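Local coordinates for protein titin heart isoform N2-B (Homo sapiens, PDB 2BK8) that forms an immunoglobulin-like domain of the muscle M-band, part of the giant structural protein titin, where it probably serves as one module of the filament, at residues Gly56-Tyr61 with Tyr73-Val78; Tyr21-Glu26 with Asp84-Glu89; Trp36-Arg41 with Glu47-Thr52. All coordinates share one frame; numbering follows the deposited sequence.

In the fold
All three contacts join the two facing sheets of one immunoglobulin I-set sandwich. No ligand or active site lies among them; this is the interior of the domain. Contacts 1 and 2 have centres about 5 Å apart. Their strands are neighbours in both sheets, Gly56 O to Ile25 N and Tyr73 N to Ala88 O probably hydrogen-bonded, each at 2.8 Å. Cys23 of contact 2 and Cys75 of contact 1 face each other with their SG atoms 4.0 Å apart, too far for a disulfide. Contact 3 lies toward one flank, its centre about 10 Å from contact 1 and about 13 Å from contact 2. Trp36 reaches inward from it and touches Tyr21, Ala58, Leu60 and Cys75.

Contact 1: Gly56-Tyr61 with Tyr73-Val78; sequences GVAILY and YRCKVV
Leu60 and Tyr73 meet at about a right angle between the two sheets. Both side chains start out toward the opposite strand. The touching branch of Leu60 is CD2, which lies 3.8 Å from Tyr73 CD1. The methyl group comes at the ring obliquely, against the CD1 side rather than the hydroxyl end. With CG of Leu60 anti to the backbone N (chi1 168°), the side chain extends across the sandwich and delivers CD2 to the ring.

The second pair is smaller. Ala58 CB faces Cys75 SG at 4.1 Å. The sulfur sits anti to its own backbone N (chi1 180°), which brings it against the alanine methyl. No hydrogen bond links the two segments. The contact is apolar, and its four touching residues are all buried.

The indole of Trp36 touches Ala58, Leu60 and Cys75, so it shares the core with both pairs. The Tyr73 ring is also stacked with Phe38 and meets Tyr21 with the planes at about 20°. Its hydroxyl is hydrogen-bonded to the backbone carbonyl of Asp69, four residues earlier in the chain, and this ties the polar end of the ring to the turn leading into strand 71-78, while the ring itself serves the core.

This is a tyrosine corner, a recurrent motif of Greek-key sandwiches. Asp69, Tyr73 and Cys75 also fit the D-x-G-x-Y-x-C signature of immunoglobulin domains. Here the strands correspond to E and F, packed face to face across the I-set beta sandwich.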
ATOM      1  N   GLY A  56       5.265  -9.945  -8.918  1.00 29.62           N
ATOM      2  CA  GLY A  56       3.999  -9.234  -9.178  1.00 32.28           C
ATOM      3  C   GLY A  56       3.021  -9.041  -8.045  1.00 35.94           C
ATOM      4  O   GLY A  56       1.880  -8.585  -8.244  1.00 37.29           O
ATOM      5  N   VAL A  57       3.432  -9.430  -6.848  1.00 31.42           N
ATOM      6  CA  VAL A  57       2.599  -9.187  -5.653  1.00 35.64           C
ATOM      7  C   VAL A  57       3.259  -8.224  -4.659  1.00 34.61           C
ATOM      8  O   VAL A  57       4.310  -8.543  -4.047  1.00 34.47           O
ATOM      9  CB  VAL A  57       2.199 -10.521  -4.977  1.00 33.07           C
ATOM     10  CG1 VAL A  57       1.189 -10.290  -3.821  1.00 35.66           C
ATOM     11  CG2 VAL A  57       1.611 -11.496  -6.018  1.00 34.57           C
ATOM     12  N   ALA A  58       2.642  -7.048  -4.502  1.00 34.13           N
ATOM     13  CA  ALA A  58       3.038  -6.058  -3.475  1.00 34.10           C
ATOM     14  C   ALA A  58       2.170  -6.145  -2.215  1.00 35.59           C
ATOM     15  O   ALA A  58       0.931  -6.125  -2.278  1.00 34.29           O
ATOM     16  CB  ALA A  58       2.988  -4.632  -4.057  1.00 33.38           C
ATOM     17  N   ILE A  59       2.818  -6.197  -1.050  1.00 34.22           N
ATOM     18  CA  ILE A  59       2.109  -6.311   0.227  1.00 36.46           C
ATOM     19  C   ILE A  59       2.622  -5.283   1.246  1.00 35.94           C
ATOM     20  O   ILE A  59       3.834  -5.189   1.508  1.00 36.34           O
ATOM     21  CB  ILE A  59       2.192  -7.764   0.825  1.00 37.82           C
ATOM     22  CG1 ILE A  59       1.704  -8.822  -0.172  1.00 38.41           C
ATOM     23  CG2 ILE A  59       1.483  -7.838   2.178  1.00 38.76           C
ATOM     24  CD1 ILE A  59       1.816 -10.287   0.355  1.00 38.33           C
ATOM     25  N   LEU A  60       1.699  -4.481   1.763  1.00 36.74           N
ATOM     26  CA  LEU A  60       1.960  -3.550   2.859  1.00 35.69           C
ATOM     27  C   LEU A  60       1.219  -3.984   4.121  1.00 35.67           C
ATOM     28  O   LEU A  60       0.002  -4.095   4.140  1.00 33.98           O
ATOM     29  CB  LEU A  60       1.554  -2.094   2.492  1.00 33.86           C
ATOM     30  CG  LEU A  60       1.534  -1.115   3.691  1.00 34.66           C
ATOM     31  CD1 LEU A  60       2.954  -0.799   4.219  1.00 35.78           C
ATOM     32  CD2 LEU A  60       0.807   0.196   3.297  1.00 35.85           C
ATOM     33  N   TYR A  61       1.965  -4.218   5.193  1.00 34.24           N
ATOM     34  CA  TYR A  61       1.377  -4.479   6.507  1.00 37.77           C
ATOM     35  C   TYR A  61       1.630  -3.300   7.438  1.00 37.11           C
ATOM     36  O   TYR A  61       2.783  -2.920   7.664  1.00 37.47           O
ATOM     37  CB  TYR A  61       1.954  -5.747   7.112  1.00 39.48           C
ATOM     38  CG  TYR A  61       1.155  -6.988   6.822  1.00 45.20           C
ATOM     39  CD1 TYR A  61       1.211  -7.578   5.573  1.00 46.64           C
ATOM     40  CD2 TYR A  61       0.347  -7.569   7.791  1.00 43.39           C
ATOM     41  CE1 TYR A  61       0.491  -8.723   5.287  1.00 48.92           C
ATOM     42  CE2 TYR A  61      -0.394  -8.721   7.517  1.00 47.86           C
ATOM     43  CZ  TYR A  61      -0.320  -9.285   6.252  1.00 46.81           C
ATOM     44  OH  TYR A  61      -1.006 -10.448   5.933  1.00 47.47           O
ATOM     45  N   TYR A  73      -4.000   5.275   1.330  1.00 36.53           N
ATOM     46  CA  TYR A  73      -2.721   4.576   1.058  1.00 36.82           C
ATOM     47  C   TYR A  73      -2.597   4.363  -0.461  1.00 37.24           C
ATOM     48  O   TYR A  73      -3.592   4.020  -1.109  1.00 40.93           O
ATOM     49  CB  TYR A  73      -2.658   3.237   1.836  1.00 35.81           C
ATOM     50  CG  TYR A  73      -2.505   3.456   3.331  1.00 38.56           C
ATOM     51  CD1 TYR A  73      -1.273   3.296   3.948  1.00 38.36           C
ATOM     52  CD2 TYR A  73      -3.589   3.900   4.101  1.00 39.46           C
ATOM     53  CE1 TYR A  73      -1.110   3.572   5.331  1.00 34.90           C
ATOM     54  CE2 TYR A  73      -3.443   4.163   5.480  1.00 37.13           C
ATOM     55  CZ  TYR A  73      -2.209   4.001   6.076  1.00 35.80           C
ATOM     56  OH  TYR A  73      -2.105   4.262   7.447  1.00 35.56           O
ATOM     57  N   ARG A  74      -1.413   4.622  -1.027  1.00 36.69           N
ATOM     58  CA  ARG A  74      -1.151   4.495  -2.481  1.00 35.82           C
ATOM     59  C   ARG A  74      -0.040   3.480  -2.705  1.00 37.47           C
ATOM     60  O   ARG A  74       0.974   3.504  -2.014  1.00 35.33           O
ATOM     61  CB  ARG A  74      -0.717   5.842  -3.080  1.00 33.15           C
ATOM     62  CG  ARG A  74      -0.226   5.846  -4.555  1.00 35.28           C
ATOM     63  CD  ARG A  74       0.241   7.270  -4.936  1.00 36.15           C
ATOM     64  NE  ARG A  74       0.603   7.440  -6.341  1.00 39.28           N
ATOM     65  CZ  ARG A  74       0.813   8.622  -6.925  1.00 39.25           C
ATOM     66  NH1 ARG A  74       0.682   9.755  -6.237  1.00 42.87           N
ATOM     67  NH2 ARG A  74       1.128   8.690  -8.208  1.00 39.62           N
ATOM     68  N   CYS A  75      -0.242   2.580  -3.666  1.00 33.87           N
ATOM     69  CA  CYS A  75       0.838   1.699  -4.163  1.00 32.14           C
ATOM     70  C   CYS A  75       1.242   2.237  -5.526  1.00 33.68           C
ATOM     71  O   CYS A  75       0.430   2.225  -6.481  1.00 35.24           O
ATOM     72  CB  CYS A  75       0.340   0.256  -4.315  1.00 33.00           C
ATOM     73  SG  CYS A  75       1.592  -0.923  -4.939  1.00 36.58           S
ATOM     74  N   LYS A  76       2.468   2.755  -5.610  1.00 32.41           N
ATOM     75  CA  LYS A  76       3.016   3.287  -6.878  1.00 33.19           C
ATOM     76  C   LYS A  76       3.999   2.321  -7.559  1.00 34.11           C
ATOM     77  O   LYS A  76       5.017   1.915  -6.988  1.00 33.12           O
ATOM     78  CB  LYS A  76       3.664   4.694  -6.683  1.00 33.03           C
ATOM     79  CG  LYS A  76       4.182   5.315  -7.991  1.00 35.37           C
ATOM     80  CD  LYS A  76       4.816   6.680  -7.714  1.00 38.49           C
ATOM     81  CE  LYS A  76       5.474   7.245  -8.959  1.00 40.81           C
ATOM     82  NZ  LYS A  76       5.449   8.746  -9.002  1.00 44.16           N
ATOM     83  N   VAL A  77       3.710   1.992  -8.820  1.00 33.77           N
ATOM     84  CA  VAL A  77       4.508   1.018  -9.571  1.00 36.11           C
ATOM     85  C   VAL A  77       5.174   1.663 -10.775  1.00 34.89           C
ATOM     86  O   VAL A  77       4.519   2.350 -11.547  1.00 36.06           O
ATOM     87  CB  VAL A  77       3.666  -0.223  -9.968  1.00 31.73           C
ATOM     88  CG1 VAL A  77       4.568  -1.347 -10.214  1.00 32.44           C
ATOM     89  CG2 VAL A  77       2.754  -0.634  -8.762  1.00 37.00           C
ATOM     90  N   VAL A  78       6.488   1.488 -10.892  1.00 35.63           N
ATOM     91  CA  VAL A  78       7.275   2.137 -11.955  1.00 35.10           C
ATOM     92  C   VAL A  78       8.197   1.123 -12.605  1.00 36.78           C
ATOM     93  O   VAL A  78       8.872   0.361 -11.910  1.00 32.35           O
ATOM     94  CB  VAL A  78       8.139   3.317 -11.402  1.00 34.55           C
ATOM     95  CG1 VAL A  78       8.968   3.968 -12.494  1.00 37.54           C
ATOM     96  CG2 VAL A  78       7.267   4.354 -10.738  1.00 35.83           C
TER

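Contact 2: Tyr21-Glu26 with Asp84-Glu89; sequences YVCKIE and DSSYAE
Tyr21 reaches across the sandwich to Ala88 and Glu89 and buries more surface here than any other residue of the contact. Its hydroxyl gives a hydrogen bond to the backbone carbonyl of Glu89, OH to O 2.9 Å. The approach is from above the carbonyl plane, 46° out of it. CG lies anti to the carbonyl carbon (chi1 -65°), and the ring then runs toward Ala88 and Glu89 on the facing strand. The Glu89 oxygen sits at the ring edge, near its plane. Ala88 CB packs obliquely on the same ring, 4.0 Å from Tyr21 CE1.

Glu89 comes second in surface buried, and takes part through its backbone alone. Its side chain leaves away from Tyr21, and the carboxylate is held by Thr72 and by a salt bridge to Arg96.

Cys23 follows closely. Its SG lies 4.3 Å from Ser86 CB, a loose packing contact. The Ser86 hydroxyl is engaged elsewhere, with Ser5 and Gly6.

The two strands run nearly antiparallel, at 157°, with axes 9.2 Å apart. They belong to different sheets, as B and G of the immunoglobulin fold.

A phenylalanine in place of Tyr21 would probably keep much of the packing on Ala88 but leave the Glu89 carbonyl without its hydroxyl partner. The chemistry thus implies a mainly apolar interface pinned at one end, where a single bond from side chain to backbone joins the sheets and gives the buried Tyr21 hydroxyl an acceptor.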
ATOM      1  N   TYR A  21      -2.586  -4.502   3.030  1.00 36.69           N
ATOM      2  CA  TYR A  21      -3.015  -4.139   1.688  1.00 35.30           C
ATOM      3  C   TYR A  21      -2.250  -4.998   0.656  1.00 36.68           C
ATOM      4  O   TYR A  21      -1.028  -5.132   0.721  1.00 36.42           O
ATOM      5  CB  TYR A  21      -2.808  -2.635   1.398  1.00 36.61           C
ATOM      6  CG  TYR A  21      -3.682  -1.786   2.283  1.00 34.39           C
ATOM      7  CD1 TYR A  21      -5.055  -1.614   2.003  1.00 34.05           C
ATOM      8  CD2 TYR A  21      -3.168  -1.208   3.455  1.00 37.10           C
ATOM      9  CE1 TYR A  21      -5.874  -0.849   2.863  1.00 35.74           C
ATOM     10  CE2 TYR A  21      -3.964  -0.452   4.266  1.00 37.24           C
ATOM     11  CZ  TYR A  21      -5.317  -0.294   3.984  1.00 38.50           C
ATOM     12  OH  TYR A  21      -6.088   0.445   4.864  1.00 36.76           O
ATOM     13  N   VAL A  22      -2.976  -5.538  -0.307  1.00 37.34           N
ATOM     14  CA  VAL A  22      -2.385  -6.415  -1.316  1.00 35.60           C
ATOM     15  C   VAL A  22      -2.695  -5.863  -2.700  1.00 35.31           C
ATOM     16  O   VAL A  22      -3.882  -5.666  -3.074  1.00 36.38           O
ATOM     17  CB  VAL A  22      -2.934  -7.875  -1.210  1.00 34.23           C
ATOM     18  CG1 VAL A  22      -2.426  -8.733  -2.404  1.00 36.55           C
ATOM     19  CG2 VAL A  22      -2.587  -8.507   0.127  1.00 36.95           C
ATOM     20  N   CYS A  23      -1.638  -5.640  -3.476  1.00 34.94           N
ATOM     21  CA  CYS A  23      -1.798  -5.125  -4.829  1.00 34.26           C
ATOM     22  C   CYS A  23      -1.122  -6.066  -5.825  1.00 32.39           C
ATOM     23  O   CYS A  23       0.100  -6.267  -5.785  1.00 34.18           O
ATOM     24  CB  CYS A  23      -1.228  -3.692  -4.948  1.00 32.11           C
ATOM     25  SG  CYS A  23      -1.392  -2.973  -6.670  1.00 35.24           S
ATOM     26  N   LYS A  24      -1.916  -6.637  -6.726  1.00 35.50           N
ATOM     27  CA  LYS A  24      -1.393  -7.542  -7.750  1.00 34.52           C
ATOM     28  C   LYS A  24      -1.100  -6.815  -9.096  1.00 33.75           C
ATOM     29  O   LYS A  24      -1.960  -6.110  -9.621  1.00 34.20           O
ATOM     30  CB  LYS A  24      -2.384  -8.722  -7.930  1.00 35.92           C
ATOM     31  CG  LYS A  24      -1.831  -9.957  -8.580  1.00 38.24           C
ATOM     32  CD  LYS A  24      -2.900 -11.052  -8.614  1.00 36.40           C
ATOM     33  CE  LYS A  24      -2.547 -12.120  -9.623  1.00 35.52           C
ATOM     34  NZ  LYS A  24      -3.683 -13.020  -9.984  1.00 32.88           N
ATOM     35  N   ILE A  25       0.130  -6.940  -9.585  1.00 32.29           N
ATOM     36  CA  ILE A  25       0.578  -6.244 -10.816  1.00 33.95           C
ATOM     37  C   ILE A  25       0.552  -7.121 -12.064  1.00 32.58           C
ATOM     38  O   ILE A  25       1.036  -8.255 -12.050  1.00 29.60           O
ATOM     39  CB  ILE A  25       1.971  -5.562 -10.567  1.00 36.77           C
ATOM     40  CG1 ILE A  25       1.822  -4.476  -9.496  1.00 39.64           C
ATOM     41  CG2 ILE A  25       2.468  -4.866 -11.819  1.00 34.88           C
ATOM     42  CD1 ILE A  25       2.835  -4.533  -8.325  1.00 41.07           C
ATOM     43  N   GLU A  26      -0.042  -6.584 -13.140  1.00 24.62           N
ATOM     44  CA  GLU A  26      -0.022  -7.237 -14.454  1.00 27.71           C
ATOM     45  C   GLU A  26       1.169  -6.716 -15.252  1.00 28.52           C
ATOM     46  O   GLU A  26       1.464  -5.513 -15.229  1.00 28.74           O
ATOM     47  CB  GLU A  26      -1.336  -6.986 -15.182  1.00 26.15           C
ATOM     48  CG  GLU A  26      -2.628  -7.467 -14.510  1.00 34.51           C
ATOM     49  CD  GLU A  26      -2.642  -8.954 -14.089  1.00 39.28           C
ATOM     50  OE1 GLU A  26      -2.326  -9.837 -14.917  1.00 41.01           O
ATOM     51  OE2 GLU A  26      -3.029  -9.234 -12.927  1.00 38.50           O
ATOM     52  N   ASP A  84       1.980   3.223 -12.952  1.00 35.12           N
ATOM     53  CA  ASP A  84       0.563   3.153 -12.554  1.00 34.76           C
ATOM     54  C   ASP A  84       0.488   3.186 -11.017  1.00 34.91           C
ATOM     55  O   ASP A  84       1.470   2.858 -10.323  1.00 36.41           O
ATOM     56  CB  ASP A  84      -0.076   1.856 -13.094  1.00 35.22           C
ATOM     57  CG  ASP A  84      -1.637   1.869 -13.083  1.00 38.67           C
ATOM     58  OD1 ASP A  84      -2.289   2.908 -12.825  1.00 36.83           O
ATOM     59  OD2 ASP A  84      -2.223   0.813 -13.401  1.00 36.02           O
ATOM     60  N   SER A  85      -0.669   3.579 -10.483  1.00 31.57           N
ATOM     61  CA  SER A  85      -0.887   3.564  -9.015  1.00 31.50           C
ATOM     62  C   SER A  85      -2.301   3.062  -8.698  1.00 30.46           C
ATOM     63  O   SER A  85      -3.237   3.251  -9.516  1.00 33.74           O
ATOM     64  CB  SER A  85      -0.756   4.990  -8.449  1.00 33.53           C
ATOM     65  OG  SER A  85       0.551   5.534  -8.594  1.00 36.67           O
ATOM     66  N   SER A  86      -2.461   2.527  -7.476  1.00 32.72           N
ATOM     67  CA  SER A  86      -3.746   2.043  -6.971  1.00 29.20           C
ATOM     68  C   SER A  86      -3.872   2.560  -5.530  1.00 32.96           C
ATOM     69  O   SER A  86      -2.849   2.793  -4.896  1.00 33.50           O
ATOM     70  CB  SER A  86      -3.802   0.505  -7.092  1.00 28.72           C
ATOM     71  OG  SER A  86      -3.924   0.117  -8.475  1.00 34.99           O
ATOM     72  N   TYR A  87      -5.111   2.786  -5.074  1.00 32.26           N
ATOM     73  CA  TYR A  87      -5.387   3.492  -3.802  1.00 35.76           C
ATOM     74  C   TYR A  87      -6.392   2.720  -2.932  1.00 35.63           C
ATOM     75  O   TYR A  87      -7.241   2.007  -3.464  1.00 37.65           O
ATOM     76  CB  TYR A  87      -5.942   4.891  -4.122  1.00 34.66           C
ATOM     77  CG  TYR A  87      -4.992   5.799  -4.880  1.00 35.65           C
ATOM     78  CD1 TYR A  87      -4.157   6.679  -4.213  1.00 37.26           C
ATOM     79  CD2 TYR A  87      -4.951   5.792  -6.280  1.00 34.51           C
ATOM     80  CE1 TYR A  87      -3.283   7.526  -4.908  1.00 36.60           C
ATOM     81  CE2 TYR A  87      -4.079   6.646  -6.990  1.00 37.24           C
ATOM     82  CZ  TYR A  87      -3.246   7.507  -6.284  1.00 36.32           C
ATOM     83  OH  TYR A  87      -2.377   8.367  -6.921  1.00 38.75           O
ATOM     84  N   ALA A  88      -6.299   2.859  -1.595  1.00 36.89           N
ATOM     85  CA  ALA A  88      -7.344   2.344  -0.699  1.00 36.44           C
ATOM     86  C   ALA A  88      -7.318   3.082   0.646  1.00 37.32           C
ATOM     87  O   ALA A  88      -6.336   3.755   0.950  1.00 35.95           O
ATOM     88  CB  ALA A  88      -7.171   0.824  -0.502  1.00 39.81           C
ATOM     89  N   GLU A  89      -8.403   2.963   1.422  1.00 35.76           N
ATOM     90  CA  GLU A  89      -8.570   3.698   2.669  1.00 35.39           C
ATOM     91  C   GLU A  89      -8.298   2.789   3.868  1.00 33.84           C
ATOM     92  O   GLU A  89      -8.495   1.548   3.785  1.00 34.65           O
ATOM     93  CB  GLU A  89     -10.006   4.218   2.762  1.00 35.30           C
ATOM     94  CG  GLU A  89     -10.389   5.114   1.581  1.00 35.74           C
ATOM     95  CD  GLU A  89      -9.618   6.419   1.631  1.00 39.61           C
ATOM     96  OE1 GLU A  89      -9.798   7.193   2.589  1.00 39.23           O
ATOM     97  OE2 GLU A  89      -8.799   6.661   0.726  1.00 40.49           O
TER

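Contact 3: Trp36-Arg41 with Glu47-Thr52; sequences WYFGVR and EKYEIT
Trp36 opens the contact by packing its five-membered ring against Ile51. Ile51 CG2 lies 3.8 Å from Trp36 CD1, and the methyl comes at the ring obliquely. Indole and isoleucine lie alongside, pointing opposite ways. CG2 is the branch of Ile51 that stands anti to its backbone N, which carries it toward the indole. Trp36 NE1 donates to a water in the ring plane at 3.0 Å. That water donates in turn to Thr52 O at 2.8 Å, bridging the sheets.

Phe38 makes the next, looser touch. Its CD2 is 4.3 Å from Tyr49 OH, with no bond between them. Lys48 CG lies over the centre of one face of the Tyr49 ring, 3.6 Å above its plane. The Lys48 amine goes on to a salt bridge with Asp69.

Beyond Phe38 the chain reverses in a type II' turn ending at Arg41. Its first corner needs a positive phi, which glycine adopts readily (50° at Gly39), and paired backbone bonds between Phe38 and Arg41 close it.

The direct touches are van der Waals packing, mainly apolar, with one water-mediated link. That water gives the buried indole N-H a partner and joins it to a backbone carbonyl of the facing strand.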
ATOM      1  N   TRP A  36       5.278   2.508  -1.618  1.00 33.64           N
ATOM      2  CA  TRP A  36       3.990   2.851  -0.974  1.00 34.83           C
ATOM      3  C   TRP A  36       4.031   4.245  -0.317  1.00 33.80           C
ATOM      4  O   TRP A  36       5.101   4.710   0.103  1.00 33.69           O
ATOM      5  CB  TRP A  36       3.622   1.810   0.085  1.00 33.73           C
ATOM      6  CG  TRP A  36       3.301   0.436  -0.435  1.00 35.19           C
ATOM      7  CD1 TRP A  36       4.191  -0.527  -0.815  1.00 34.77           C
ATOM      8  CD2 TRP A  36       1.988  -0.121  -0.638  1.00 35.80           C
ATOM      9  NE1 TRP A  36       3.511  -1.659  -1.224  1.00 34.44           N
ATOM     10  CE2 TRP A  36       2.163  -1.438  -1.114  1.00 29.48           C
ATOM     11  CE3 TRP A  36       0.678   0.360  -0.422  1.00 35.23           C
ATOM     12  CZ2 TRP A  36       1.073  -2.314  -1.370  1.00 33.76           C
ATOM     13  CZ3 TRP A  36      -0.414  -0.490  -0.692  1.00 35.76           C
ATOM     14  CH2 TRP A  36      -0.200  -1.830  -1.187  1.00 34.38           C
ATOM     15  N   TYR A  37       2.865   4.895  -0.231  1.00 32.90           N
ATOM     16  CA  TYR A  37       2.710   6.198   0.449  1.00 33.67           C
ATOM     17  C   TYR A  37       1.493   6.182   1.381  1.00 35.60           C
ATOM     18  O   TYR A  37       0.488   5.547   1.091  1.00 37.12           O
ATOM     19  CB  TYR A  37       2.562   7.360  -0.548  1.00 33.04           C
ATOM     20  CG  TYR A  37       3.718   7.543  -1.523  1.00 32.11           C
ATOM     21  CD1 TYR A  37       4.663   8.569  -1.364  1.00 29.79           C
ATOM     22  CD2 TYR A  37       3.840   6.706  -2.643  1.00 32.80           C
ATOM     23  CE1 TYR A  37       5.712   8.730  -2.277  1.00 33.38           C
ATOM     24  CE2 TYR A  37       4.870   6.846  -3.509  1.00 33.02           C
ATOM     25  CZ  TYR A  37       5.812   7.845  -3.339  1.00 32.87           C
ATOM     26  OH  TYR A  37       6.834   7.959  -4.288  1.00 34.88           O
ATOM     27  N   PHE A  38       1.608   6.873   2.513  1.00 36.70           N
ATOM     28  CA  PHE A  38       0.453   7.208   3.350  1.00 36.38           C
ATOM     29  C   PHE A  38       0.231   8.707   3.245  1.00 36.12           C
ATOM     30  O   PHE A  38       1.068   9.494   3.698  1.00 34.58           O
ATOM     31  CB  PHE A  38       0.702   6.808   4.814  1.00 34.40           C
ATOM     32  CG  PHE A  38      -0.401   7.241   5.787  1.00 35.76           C
ATOM     33  CD1 PHE A  38      -1.755   7.126   5.451  1.00 34.72           C
ATOM     34  CD2 PHE A  38      -0.064   7.734   7.052  1.00 36.48           C
ATOM     35  CE1 PHE A  38      -2.766   7.517   6.328  1.00 34.61           C
ATOM     36  CE2 PHE A  38      -1.077   8.098   7.966  1.00 35.56           C
ATOM     37  CZ  PHE A  38      -2.423   8.007   7.597  1.00 33.71           C
ATOM     38  N   GLY A  39      -0.899   9.113   2.667  1.00 35.89           N
ATOM     39  CA  GLY A  39      -1.091  10.530   2.346  1.00 36.04           C
ATOM     40  C   GLY A  39       0.125  11.058   1.589  1.00 36.66           C
ATOM     41  O   GLY A  39       0.491  10.485   0.550  1.00 37.55           O
ATOM     42  N   VAL A  40       0.765  12.117   2.107  1.00 34.82           N
ATOM     43  CA  VAL A  40       1.950  12.711   1.440  1.00 36.99           C
ATOM     44  C   VAL A  40       3.285  12.019   1.733  1.00 37.03           C
ATOM     45  O   VAL A  40       4.316  12.338   1.107  1.00 36.77           O
ATOM     46  CB  VAL A  40       2.101  14.244   1.729  1.00 36.03           C
ATOM     47  CG1 VAL A  40       0.897  15.043   1.208  1.00 39.75           C
ATOM     48  CG2 VAL A  40       2.313  14.498   3.217  1.00 37.85           C
ATOM     49  N   ARG A  41       3.259  11.063   2.660  1.00 36.09           N
ATOM     50  CA  ARG A  41       4.481  10.463   3.231  1.00 36.10           C
ATOM     51  C   ARG A  41       4.929   9.187   2.515  1.00 34.40           C
ATOM     52  O   ARG A  41       4.137   8.235   2.380  1.00 34.06           O
ATOM     53  CB  ARG A  41       4.242  10.152   4.714  1.00 36.65           C
ATOM     54  CG  ARG A  41       4.050  11.381   5.581  1.00 39.83           C
ATOM     55  CD  ARG A  41       3.858  11.064   7.061  1.00 39.38           C
ATOM     56  NE  ARG A  41       3.741  12.334   7.784  1.00 43.36           N
ATOM     57  CZ  ARG A  41       2.993  12.552   8.859  1.00 43.49           C
ATOM     58  NH1 ARG A  41       2.289  11.576   9.389  1.00 43.09           N
ATOM     59  NH2 ARG A  41       2.959  13.763   9.401  1.00 44.64           N
ATOM     60  N   GLU A  47       9.938  -0.276  12.269  1.00 41.40           N
ATOM     61  CA  GLU A  47       9.139  -0.858  13.344  1.00 42.76           C
ATOM     62  C   GLU A  47       7.638  -0.754  13.028  1.00 41.06           C
ATOM     63  O   GLU A  47       6.840  -1.544  13.518  1.00 42.13           O
ATOM     64  CB  GLU A  47       9.464  -0.181  14.675  1.00 42.15           C
ATOM     65  CG  GLU A  47      10.857  -0.510  15.222  1.00 46.22           C
ATOM     66  CD  GLU A  47      11.182   0.196  16.532  1.00 46.73           C
ATOM     67  OE1 GLU A  47      10.252   0.723  17.198  1.00 50.36           O
ATOM     68  OE2 GLU A  47      12.379   0.218  16.903  1.00 50.07           O
ATOM     69  N   LYS A  48       7.273   0.190  12.163  1.00 38.90           N
ATOM     70  CA  LYS A  48       5.863   0.467  11.858  1.00 36.61           C
ATOM     71  C   LYS A  48       5.278  -0.265  10.632  1.00 34.71           C
ATOM     72  O   LYS A  48       4.095  -0.647  10.671  1.00 36.16           O
ATOM     73  CB  LYS A  48       5.665   1.982  11.712  1.00 35.50           C
ATOM     74  CG  LYS A  48       4.257   2.453  11.375  1.00 33.84           C
ATOM     75  CD  LYS A  48       3.320   2.379  12.577  1.00 35.26           C
ATOM     76  CE  LYS A  48       1.911   2.888  12.254  1.00 34.32           C
ATOM     77  NZ  LYS A  48       1.058   2.888  13.513  1.00 34.90           N
ATOM     78  N   TYR A  49       6.056  -0.391   9.539  1.00 35.46           N
ATOM     79  CA  TYR A  49       5.580  -0.966   8.252  1.00 35.64           C
ATOM     80  C   TYR A  49       6.381  -2.195   7.791  1.00 37.27           C
ATOM     81  O   TYR A  49       7.617  -2.174   7.829  1.00 39.04           O
ATOM     82  CB  TYR A  49       5.606   0.082   7.107  1.00 35.17           C
ATOM     83  CG  TYR A  49       4.878   1.359   7.428  1.00 33.01           C
ATOM     84  CD1 TYR A  49       3.489   1.390   7.515  1.00 34.38           C
ATOM     85  CD2 TYR A  49       5.583   2.549   7.640  1.00 35.33           C
ATOM     86  CE1 TYR A  49       2.809   2.585   7.814  1.00 32.56           C
ATOM     87  CE2 TYR A  49       4.909   3.743   7.944  1.00 33.81           C
ATOM     88  CZ  TYR A  49       3.538   3.746   8.042  1.00 32.03           C
ATOM     89  OH  TYR A  49       2.859   4.917   8.316  1.00 33.14           O
ATOM     90  N   GLU A  50       5.678  -3.242   7.329  1.00 35.36           N
ATOM     91  CA  GLU A  50       6.327  -4.456   6.819  1.00 35.08           C
ATOM     92  C   GLU A  50       5.944  -4.513   5.335  1.00 34.35           C
ATOM     93  O   GLU A  50       4.772  -4.703   5.011  1.00 35.61           O
ATOM     94  CB  GLU A  50       5.870  -5.732   7.572  1.00 36.15           C
ATOM     95  CG  GLU A  50       6.652  -6.995   7.247  1.00 38.74           C
ATOM     96  CD  GLU A  50       5.985  -8.311   7.745  1.00 40.89           C
ATOM     97  OE1 GLU A  50       5.210  -8.293   8.718  1.00 40.62           O
ATOM     98  OE2 GLU A  50       6.246  -9.380   7.141  1.00 51.12           O
ATOM     99  N   ILE A  51       6.934  -4.284   4.463  1.00 34.53           N
ATOM    100  CA  ILE A  51       6.684  -4.086   3.030  1.00 35.92           C
ATOM    101  C   ILE A  51       7.497  -5.101   2.259  1.00 34.74           C
ATOM    102  O   ILE A  51       8.716  -5.242   2.461  1.00 32.65           O
ATOM    103  CB  ILE A  51       7.078  -2.660   2.562  1.00 36.84           C
ATOM    104  CG1 ILE A  51       6.285  -1.588   3.328  1.00 40.00           C
ATOM    105  CG2 ILE A  51       6.829  -2.478   1.044  1.00 38.00           C
ATOM    106  CD1 ILE A  51       6.816  -0.150   3.111  1.00 39.38           C
ATOM    107  N   THR A  52       6.807  -5.800   1.353  1.00 33.62           N
ATOM    108  CA  THR A  52       7.471  -6.774   0.485  1.00 31.05           C
ATOM    109  C   THR A  52       6.973  -6.644  -0.969  1.00 33.23           C
ATOM    110  O   THR A  52       5.833  -6.244  -1.220  1.00 34.13           O
ATOM    111  CB  THR A  52       7.282  -8.236   0.978  1.00 32.09           C
ATOM    112  OG1 THR A  52       5.879  -8.504   1.113  1.00 33.74           O
ATOM    113  CG2 THR A  52       7.968  -8.463   2.361  1.00 31.11           C
TER
HETATM  114  O   HOH W   1       5.692  -3.575  -2.149  1.00 28.30           O